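Local structure of restriction endonuclease AspBHI (Azoarcus sp., 4OC8) at residues D299-V313 against R324-Y338. The protein is a DNA modification-dependent restriction endonuclease that probably binds DNA through its N-terminal domain and cuts it with a PD-(D/E)XK-family nuclease domain. Numbering follows the deposited sequence.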
ATOM      1  N   ASP A 299      10.587  -3.794  -0.559  1.00 45.57           N
ATOM      2  CA  ASP A 299      11.479  -2.886  -1.264  1.00 49.31           C
ATOM      3  C   ASP A 299      11.088  -2.757  -2.728  1.00 50.77           C
ATOM      4  O   ASP A 299      10.559  -3.696  -3.324  1.00 54.88           O
ATOM      5  CB  ASP A 299      12.945  -3.312  -1.118  1.00 55.37           C
ATOM      6  CG  ASP A 299      13.158  -4.801  -1.359  1.00 80.07           C
ATOM      7  OD1 ASP A 299      12.258  -5.458  -1.925  1.00 76.04           O
ATOM      8  OD2 ASP A 299      14.235  -5.315  -0.984  1.00 91.69           O
ATOM      9  N   PHE A 300      11.330  -1.585  -3.306  1.00 43.91           N
ATOM     10  CA  PHE A 300      11.101  -1.409  -4.736  1.00 44.39           C
ATOM     11  C   PHE A 300      12.256  -0.699  -5.418  1.00 47.72           C
ATOM     12  O   PHE A 300      12.998   0.038  -4.783  1.00 45.22           O
ATOM     13  CB  PHE A 300       9.790  -0.668  -5.011  1.00 37.39           C
ATOM     14  CG  PHE A 300       9.748   0.725  -4.456  1.00 38.87           C
ATOM     15  CD1 PHE A 300       9.380   0.951  -3.137  1.00 45.25           C
ATOM     16  CD2 PHE A 300      10.061   1.811  -5.251  1.00 39.88           C
ATOM     17  CE1 PHE A 300       9.334   2.234  -2.620  1.00 45.90           C
ATOM     18  CE2 PHE A 300      10.019   3.099  -4.740  1.00 49.37           C
ATOM     19  CZ  PHE A 300       9.653   3.309  -3.423  1.00 44.89           C
ATOM     20  N   ALA A 301      12.408  -0.928  -6.717  1.00 50.23           N
ATOM     21  CA  ALA A 301      13.438  -0.237  -7.483  1.00 39.18           C
ATOM     22  C   ALA A 301      12.822   0.927  -8.243  1.00 40.37           C
ATOM     23  O   ALA A 301      11.759   0.792  -8.833  1.00 42.01           O
ATOM     24  CB  ALA A 301      14.127  -1.194  -8.440  1.00 42.17           C
ATOM     25  N   LEU A 302      13.494   2.071  -8.223  1.00 38.97           N
ATOM     26  CA  LEU A 302      13.016   3.260  -8.914  1.00 39.12           C
ATOM     27  C   LEU A 302      13.793   3.482 -10.212  1.00 47.52           C
ATOM     28  O   LEU A 302      15.006   3.275 -10.265  1.00 46.84           O
ATOM     29  CB  LEU A 302      13.143   4.480  -8.004  1.00 33.84           C
ATOM     30  CG  LEU A 302      12.649   5.820  -8.549  1.00 41.33           C
ATOM     31  CD1 LEU A 302      11.178   5.744  -8.906  1.00 42.59           C
ATOM     32  CD2 LEU A 302      12.895   6.934  -7.544  1.00 36.64           C
ATOM     33  N   GLU A 303      13.086   3.886 -11.260  1.00 40.96           N
ATOM     34  CA  GLU A 303      13.714   4.215 -12.533  1.00 40.65           C
ATOM     35  C   GLU A 303      13.064   5.479 -13.057  1.00 42.76           C
ATOM     36  O   GLU A 303      11.845   5.543 -13.192  1.00 45.18           O
ATOM     37  CB  GLU A 303      13.543   3.078 -13.542  1.00 37.96           C
ATOM     38  CG  GLU A 303      14.148   3.363 -14.913  1.00 50.26           C
ATOM     39  CD  GLU A 303      15.666   3.211 -14.949  1.00 59.07           C
ATOM     40  OE1 GLU A 303      16.194   2.279 -14.303  1.00 50.61           O
ATOM     41  OE2 GLU A 303      16.331   4.023 -15.628  1.00 61.36           O
ATOM     42  N   ALA A 304      13.871   6.494 -13.335  1.00 41.64           N
ATOM     43  CA  ALA A 304      13.331   7.780 -13.761  1.00 40.01           C
ATOM     44  C   ALA A 304      13.895   8.200 -15.107  1.00 45.11           C
ATOM     45  O   ALA A 304      15.101   8.384 -15.259  1.00 56.26           O
ATOM     46  CB  ALA A 304      13.604   8.836 -12.717  1.00 40.87           C
ATOM     47  N   LYS A 305      13.011   8.349 -16.084  1.00 42.24           N
ATOM     48  CA  LYS A 305      13.421   8.705 -17.433  1.00 43.39           C
ATOM     49  C   LYS A 305      12.862  10.061 -17.833  1.00 37.77           C
ATOM     50  O   LYS A 305      11.687  10.181 -18.160  1.00 43.44           O
ATOM     51  CB  LYS A 305      12.972   7.634 -18.433  1.00 43.77           C
ATOM     52  CG  LYS A 305      13.508   6.236 -18.139  1.00 47.43           C
ATOM     53  CD  LYS A 305      15.032   6.212 -18.051  1.00 54.27           C
ATOM     54  CE  LYS A 305      15.686   6.590 -19.368  1.00 49.37           C
ATOM     55  NZ  LYS A 305      17.171   6.499 -19.286  1.00 66.61           N
ATOM     56  N   CYS A 306      13.716  11.077 -17.812  1.00 43.93           N
ATOM     57  CA  CYS A 306      13.328  12.425 -18.210  1.00 47.45           C
ATOM     58  C   CYS A 306      13.387  12.567 -19.730  1.00 45.26           C
ATOM     59  O   CYS A 306      14.434  12.881 -20.291  1.00 52.19           O
ATOM     60  CB  CYS A 306      14.246  13.452 -17.552  1.00 42.09           C
ATOM     61  SG  CYS A 306      13.506  15.069 -17.342  1.00 46.21           S
ATOM     62  N   TYR A 307      12.253  12.338 -20.386  1.00 52.71           N
ATOM     63  CA  TYR A 307      12.177  12.339 -21.846  1.00 47.98           C
ATOM     64  C   TYR A 307      11.243  13.419 -22.384  1.00 52.72           C
ATOM     65  O   TYR A 307      10.363  13.910 -21.675  1.00 48.19           O
ATOM     66  CB  TYR A 307      11.667  10.990 -22.355  1.00 33.32           C
ATOM     67  CG  TYR A 307      12.698   9.895 -22.426  1.00 41.00           C
ATOM     68  CD1 TYR A 307      13.912  10.007 -21.764  1.00 42.56           C
ATOM     69  CD2 TYR A 307      12.462   8.749 -23.171  1.00 37.05           C
ATOM     70  CE1 TYR A 307      14.858   8.998 -21.833  1.00 41.11           C
ATOM     71  CE2 TYR A 307      13.400   7.740 -23.249  1.00 36.59           C
ATOM     72  CZ  TYR A 307      14.597   7.868 -22.579  1.00 42.40           C
ATOM     73  OH  TYR A 307      15.538   6.861 -22.654  1.00 45.50           O
ATOM     74  N   GLY A 308      11.437  13.771 -23.651  1.00 48.89           N
ATOM     75  CA  GLY A 308      10.478  14.590 -24.365  1.00 51.19           C
ATOM     76  C   GLY A 308       9.370  13.691 -24.882  1.00 54.67           C
ATOM     77  O   GLY A 308       9.580  12.489 -25.069  1.00 45.32           O
ATOM     78  N   ALA A 309       8.195  14.268 -25.116  1.00 53.38           N
ATOM     79  CA  ALA A 309       7.033  13.498 -25.548  1.00 46.59           C
ATOM     80  C   ALA A 309       7.253  12.800 -26.893  1.00 59.48           C
ATOM     81  O   ALA A 309       6.565  11.832 -27.221  1.00 67.72           O
ATOM     82  CB  ALA A 309       5.810  14.386 -25.606  1.00 46.42           C
ATOM     83  N   ASN A 310       8.215  13.291 -27.667  1.00 55.36           N
ATOM     84  CA  ASN A 310       8.536  12.698 -28.961  1.00 54.77           C
ATOM     85  C   ASN A 310       9.387  11.434 -28.843  1.00 49.36           C
ATOM     86  O   ASN A 310       9.576  10.712 -29.820  1.00 56.06           O
ATOM     87  CB  ASN A 310       9.220  13.726 -29.878  1.00 68.83           C
ATOM     88  CG  ASN A 310      10.471  14.343 -29.256  1.00 64.34           C
ATOM     89  OD1 ASN A 310      10.463  14.779 -28.103  1.00 53.10           O
ATOM     90  ND2 ASN A 310      11.552  14.384 -30.026  1.00 64.33           N
ATOM     91  N   ASN A 311       9.900  11.177 -27.645  1.00 53.91           N
ATOM     92  CA  ASN A 311      10.766  10.027 -27.410  1.00 52.21           C
ATOM     93  C   ASN A 311      10.156   9.080 -26.397  1.00 44.22           C
ATOM     94  O   ASN A 311      10.081   9.394 -25.211  1.00 55.39           O
ATOM     95  CB  ASN A 311      12.139  10.481 -26.920  1.00 51.61           C
ATOM     96  CG  ASN A 311      12.802  11.448 -27.871  1.00 51.39           C
ATOM     97  OD1 ASN A 311      12.959  12.630 -27.563  1.00 59.40           O
ATOM     98  ND2 ASN A 311      13.198  10.954 -29.036  1.00 56.06           N
ATOM     99  N   ALA A 312       9.730   7.917 -26.868  1.00 42.09           N
ATOM    100  CA  ALA A 312       9.032   6.958 -26.024  1.00 43.69           C
ATOM    101  C   ALA A 312       9.982   6.229 -25.085  1.00 38.99           C
ATOM    102  O   ALA A 312      11.186   6.172 -25.327  1.00 44.77           O
ATOM    103  CB  ALA A 312       8.290   5.953 -26.888  1.00 50.62           C
ATOM    104  N   VAL A 313       9.435   5.674 -24.011  1.00 38.43           N
ATOM    105  CA  VAL A 313      10.194   4.745 -23.189  1.00 44.40           C
ATOM    106  C   VAL A 313       9.986   3.347 -23.755  1.00 45.97           C
ATOM    107  O   VAL A 313       8.857   2.881 -23.889  1.00 45.90           O
ATOM    108  CB  VAL A 313       9.779   4.808 -21.710  1.00 41.38           C
ATOM    109  CG1 VAL A 313      10.328   3.614 -20.951  1.00 36.25           C
ATOM    110  CG2 VAL A 313      10.268   6.111 -21.088  1.00 43.54           C
ATOM    111  N   ARG A 324      16.699  -4.736 -12.478  1.00 51.78           N
ATOM    112  CA  ARG A 324      16.932  -4.218 -11.128  1.00 48.58           C
ATOM    113  C   ARG A 324      15.909  -4.665 -10.074  1.00 57.67           C
ATOM    114  O   ARG A 324      16.136  -4.472  -8.878  1.00 54.20           O
ATOM    115  CB  ARG A 324      17.062  -2.693 -11.139  1.00 43.58           C
ATOM    116  CG  ARG A 324      18.405  -2.207 -11.660  1.00 52.19           C
ATOM    117  CD  ARG A 324      18.438  -0.703 -11.841  1.00 47.62           C
ATOM    118  NE  ARG A 324      17.995  -0.000 -10.645  1.00 45.59           N
ATOM    119  CZ  ARG A 324      17.080   0.962 -10.646  1.00 45.78           C
ATOM    120  NH1 ARG A 324      16.519   1.341 -11.787  1.00 46.00           N
ATOM    121  NH2 ARG A 324      16.731   1.549  -9.510  1.00 40.49           N
ATOM    122  N   ILE A 325      14.791  -5.256 -10.497  1.00 55.26           N
ATOM    123  CA  ILE A 325      13.786  -5.694  -9.519  1.00 57.87           C
ATOM    124  C   ILE A 325      13.843  -7.185  -9.205  1.00 59.70           C
ATOM    125  O   ILE A 325      12.915  -7.730  -8.607  1.00 68.16           O
ATOM    126  CB  ILE A 325      12.338  -5.340  -9.940  1.00 50.19           C
ATOM    127  CG1 ILE A 325      11.941  -6.095 -11.207  1.00 45.75           C
ATOM    128  CG2 ILE A 325      12.172  -3.838 -10.110  1.00 45.21           C
ATOM    129  CD1 ILE A 325      10.584  -5.725 -11.711  1.00 40.77           C
ATOM    130  N   LYS A 326      14.927  -7.839  -9.610  1.00 56.59           N
ATOM    131  CA  LYS A 326      15.095  -9.273  -9.382  1.00 70.35           C
ATOM    132  C   LYS A 326      14.893  -9.652  -7.917  1.00 76.06           C
ATOM    133  O   LYS A 326      14.096 -10.536  -7.602  1.00 86.79           O
ATOM    134  CB  LYS A 326      16.482  -9.735  -9.845  1.00 81.17           C
ATOM    135  CG  LYS A 326      16.562 -10.226 -11.290  1.00 79.97           C
ATOM    136  CD  LYS A 326      15.930 -11.605 -11.450  1.00 88.03           C
ATOM    137  CE  LYS A 326      16.377 -12.283 -12.740  1.00 72.73           C
ATOM    138  NZ  LYS A 326      16.111 -11.449 -13.946  1.00 87.48           N
ATOM    139  N   HIS A 327      15.612  -8.974  -7.028  1.00 67.16           N
ATOM    140  CA  HIS A 327      15.584  -9.311  -5.608  1.00 71.47           C
ATOM    141  C   HIS A 327      14.644  -8.412  -4.817  1.00 79.57           C
ATOM    142  O   HIS A 327      14.655  -8.419  -3.585  1.00 88.19           O
ATOM    143  CB  HIS A 327      16.992  -9.240  -5.012  1.00 78.98           C
ATOM    144  CG  HIS A 327      17.943 -10.250  -5.581  1.00 97.00           C
ATOM    145  ND1 HIS A 327      19.311 -10.112  -5.496  1.00 86.28           N
ATOM    146  CD2 HIS A 327      17.720 -11.412  -6.239  1.00 89.38           C
ATOM    147  CE1 HIS A 327      19.892 -11.145  -6.080  1.00 86.14           C
ATOM    148  NE2 HIS A 327      18.950 -11.948  -6.539  1.00 85.79           N
ATOM    149  N   ARG A 328      13.832  -7.639  -5.527  1.00 74.51           N
ATOM    150  CA  ARG A 328      12.900  -6.723  -4.880  1.00 63.01           C
ATOM    151  C   ARG A 328      11.463  -7.031  -5.284  1.00 59.40           C
ATOM    152  O   ARG A 328      11.221  -7.695  -6.291  1.00 63.61           O
ATOM    153  CB  ARG A 328      13.270  -5.276  -5.205  1.00 60.47           C
ATOM    154  CG  ARG A 328      14.755  -5.003  -5.027  1.00 64.95           C
ATOM    155  CD  ARG A 328      15.029  -3.613  -4.499  1.00 61.53           C
ATOM    156  NE  ARG A 328      16.172  -3.614  -3.592  1.00 58.53           N
ATOM    157  CZ  ARG A 328      17.437  -3.533  -3.989  1.00 69.00           C
ATOM    158  NH1 ARG A 328      17.721  -3.445  -5.283  1.00 69.02           N
ATOM    159  NH2 ARG A 328      18.416  -3.540  -3.093  1.00 64.37           N
ATOM    160  N   GLU A 329      10.515  -6.556  -4.485  1.00 55.06           N
ATOM    161  CA  GLU A 329       9.110  -6.897  -4.681  1.00 58.09           C
ATOM    162  C   GLU A 329       8.541  -6.282  -5.948  1.00 46.93           C
ATOM    163  O   GLU A 329       7.824  -6.945  -6.699  1.00 55.74           O
ATOM    164  CB  GLU A 329       8.277  -6.468  -3.471  1.00 59.51           C
ATOM    165  CG  GLU A 329       8.895  -6.845  -2.132  1.00 73.49           C
ATOM    166  CD  GLU A 329       9.132  -8.335  -1.978  1.00 94.17           C
ATOM    167  OE1 GLU A 329       8.379  -9.131  -2.582  1.00101.70           O
ATOM    168  OE2 GLU A 329      10.077  -8.707  -1.250  1.00103.74           O
ATOM    169  N   PHE A 330       8.857  -5.014  -6.187  1.00 39.64           N
ATOM    170  CA  PHE A 330       8.371  -4.343  -7.388  1.00 41.16           C
ATOM    171  C   PHE A 330       9.251  -3.179  -7.862  1.00 39.72           C
ATOM    172  O   PHE A 330      10.294  -2.886  -7.274  1.00 39.61           O
ATOM    173  CB  PHE A 330       6.922  -3.885  -7.194  1.00 37.06           C
ATOM    174  CG  PHE A 330       6.751  -2.813  -6.156  1.00 41.87           C
ATOM    175  CD1 PHE A 330       6.769  -3.125  -4.802  1.00 40.29           C
ATOM    176  CD2 PHE A 330       6.553  -1.494  -6.534  1.00 32.20           C
ATOM    177  CE1 PHE A 330       6.603  -2.139  -3.845  1.00 33.05           C
ATOM    178  CE2 PHE A 330       6.384  -0.505  -5.587  1.00 32.49           C
ATOM    179  CZ  PHE A 330       6.408  -0.827  -4.239  1.00 36.87           C
ATOM    180  N   GLY A 331       8.822  -2.531  -8.940  1.00 32.63           N
ATOM    181  CA  GLY A 331       9.531  -1.384  -9.473  1.00 36.96           C
ATOM    182  C   GLY A 331       8.598  -0.259  -9.884  1.00 42.25           C
ATOM    183  O   GLY A 331       7.470  -0.505 -10.306  1.00 47.91           O
ATOM    184  N   VAL A 332       9.063   0.979  -9.745  1.00 37.65           N
ATOM    185  CA  VAL A 332       8.324   2.147 -10.209  1.00 37.92           C
ATOM    186  C   VAL A 332       9.114   2.835 -11.315  1.00 37.99           C
ATOM    187  O   VAL A 332      10.315   3.059 -11.182  1.00 40.49           O
ATOM    188  CB  VAL A 332       8.085   3.180  -9.079  1.00 35.95           C
ATOM    189  CG1 VAL A 332       7.121   4.261  -9.543  1.00 36.47           C
ATOM    190  CG2 VAL A 332       7.560   2.511  -7.830  1.00 29.99           C
ATOM    191  N   LEU A 333       8.436   3.159 -12.409  1.00 38.49           N
ATOM    192  CA  LEU A 333       9.060   3.872 -13.511  1.00 32.70           C
ATOM    193  C   LEU A 333       8.364   5.198 -13.710  1.00 36.59           C
ATOM    194  O   LEU A 333       7.223   5.241 -14.161  1.00 49.63           O
ATOM    195  CB  LEU A 333       8.990   3.059 -14.803  1.00 32.71           C
ATOM    196  CG  LEU A 333       9.537   3.767 -16.044  1.00 36.16           C
ATOM    197  CD1 LEU A 333      10.610   2.927 -16.704  1.00 41.06           C
ATOM    198  CD2 LEU A 333       8.426   4.080 -17.032  1.00 41.70           C
ATOM    199  N   VAL A 334       9.052   6.280 -13.369  1.00 41.21           N
ATOM    200  CA  VAL A 334       8.515   7.619 -13.572  1.00 42.84           C
ATOM    201  C   VAL A 334       9.101   8.221 -14.845  1.00 40.76           C
ATOM    202  O   VAL A 334      10.303   8.153 -15.072  1.00 46.76           O
ATOM    203  CB  VAL A 334       8.824   8.527 -12.370  1.00 34.96           C
ATOM    204  CG1 VAL A 334       8.294   9.933 -12.609  1.00 28.95           C
ATOM    205  CG2 VAL A 334       8.234   7.934 -11.101  1.00 34.57           C
ATOM    206  N   THR A 335       8.249   8.792 -15.684  1.00 38.26           N
ATOM    207  CA  THR A 335       8.713   9.396 -16.922  1.00 43.53           C
ATOM    208  C   THR A 335       7.873  10.600 -17.321  1.00 43.37           C
ATOM    209  O   THR A 335       6.648  10.599 -17.169  1.00 42.67           O
ATOM    210  CB  THR A 335       8.714   8.387 -18.085  1.00 48.59           C
ATOM    211  OG1 THR A 335       8.933   9.085 -19.318  1.00 44.74           O
ATOM    212  CG2 THR A 335       7.386   7.654 -18.155  1.00 41.55           C
ATOM    213  N   THR A 336       8.543  11.626 -17.836  1.00 38.27           N
ATOM    214  CA  THR A 336       7.861  12.807 -18.353  1.00 45.49           C
ATOM    215  C   THR A 336       7.377  12.579 -19.786  1.00 45.90           C
ATOM    216  O   THR A 336       6.923  13.504 -20.452  1.00 41.26           O
ATOM    217  CB  THR A 336       8.768  14.051 -18.301  1.00 46.08           C
ATOM    218  OG1 THR A 336      10.101  13.695 -18.696  1.00 40.14           O
ATOM    219  CG2 THR A 336       8.798  14.621 -16.893  1.00 42.32           C
ATOM    220  N   SER A 337       7.483  11.340 -20.253  1.00 42.68           N
ATOM    221  CA  SER A 337       6.982  10.971 -21.568  1.00 39.91           C
ATOM    222  C   SER A 337       6.042   9.780 -21.446  1.00 46.32           C
ATOM    223  O   SER A 337       5.465   9.548 -20.387  1.00 48.06           O
ATOM    224  CB  SER A 337       8.146  10.619 -22.486  1.00 48.95           C
ATOM    225  OG  SER A 337       7.687  10.123 -23.727  1.00 52.13           O
ATOM    226  N   TYR A 338       5.894   9.028 -22.532  1.00 52.54           N
ATOM    227  CA  TYR A 338       5.033   7.849 -22.536  1.00 40.80           C
ATOM    228  C   TYR A 338       5.830   6.570 -22.787  1.00 44.90           C
ATOM    229  O   TYR A 338       6.957   6.612 -23.278  1.00 46.68           O
ATOM    230  CB  TYR A 338       3.950   7.990 -23.601  1.00 47.09           C
ATOM    231  CG  TYR A 338       4.431   7.714 -25.012  1.00 54.46           C
ATOM    232  CD1 TYR A 338       5.215   8.639 -25.694  1.00 51.16           C
ATOM    233  CD2 TYR A 338       4.093   6.535 -25.665  1.00 49.79           C
ATOM    234  CE1 TYR A 338       5.655   8.393 -26.983  1.00 52.53           C
ATOM    235  CE2 TYR A 338       4.526   6.283 -26.952  1.00 61.50           C
ATOM    236  CZ  TYR A 338       5.303   7.215 -27.608  1.00 63.18           C
ATOM    237  OH  TYR A 338       5.737   6.956 -28.890  1.00 51.61           O
TER
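F300 lays its CB over the centre of the F330 ring, 3.4 Å from the centroid, a CH-pi contact. The ring planes lie 20° apart, and the rings are offset with little overlap. CG2 of V332 comes up obliquely to F300 CD2. L302 CD1 rests against V332 CB, on the same face of the sheet. On the other face, G331 has no side chain, and I325 CG2 fills the hollow, meeting A301 CB at 3.7 Å. A301 CB also sits over one face of the R324 guanidinium, toward its rim. R324 bends at chi3 (51°), which brings the guanidinium edge to L302 O. NH1 and NH2 both grip that oxygen, with NH2 at 2.6 Å. NH1 also bridges E303 OE1, and NE bridges D282. A leucine in place of R324 would probably leave L302 O without these two donors and E303 with R320 alone. At the far end A312 CB lies over one face of the Y338 ring, near CZ, and S337 OG donates to N311 O. Parallel backbone bonds join strands 294-305 and 330-335 in a beta-alpha-beta unit of the nuclease domain. Helix 315-324 covers the A301, E303 and L333 face, helix 251-263 packs on L302 and A304, and strand 354-357 continues the sheet beyond 330-335.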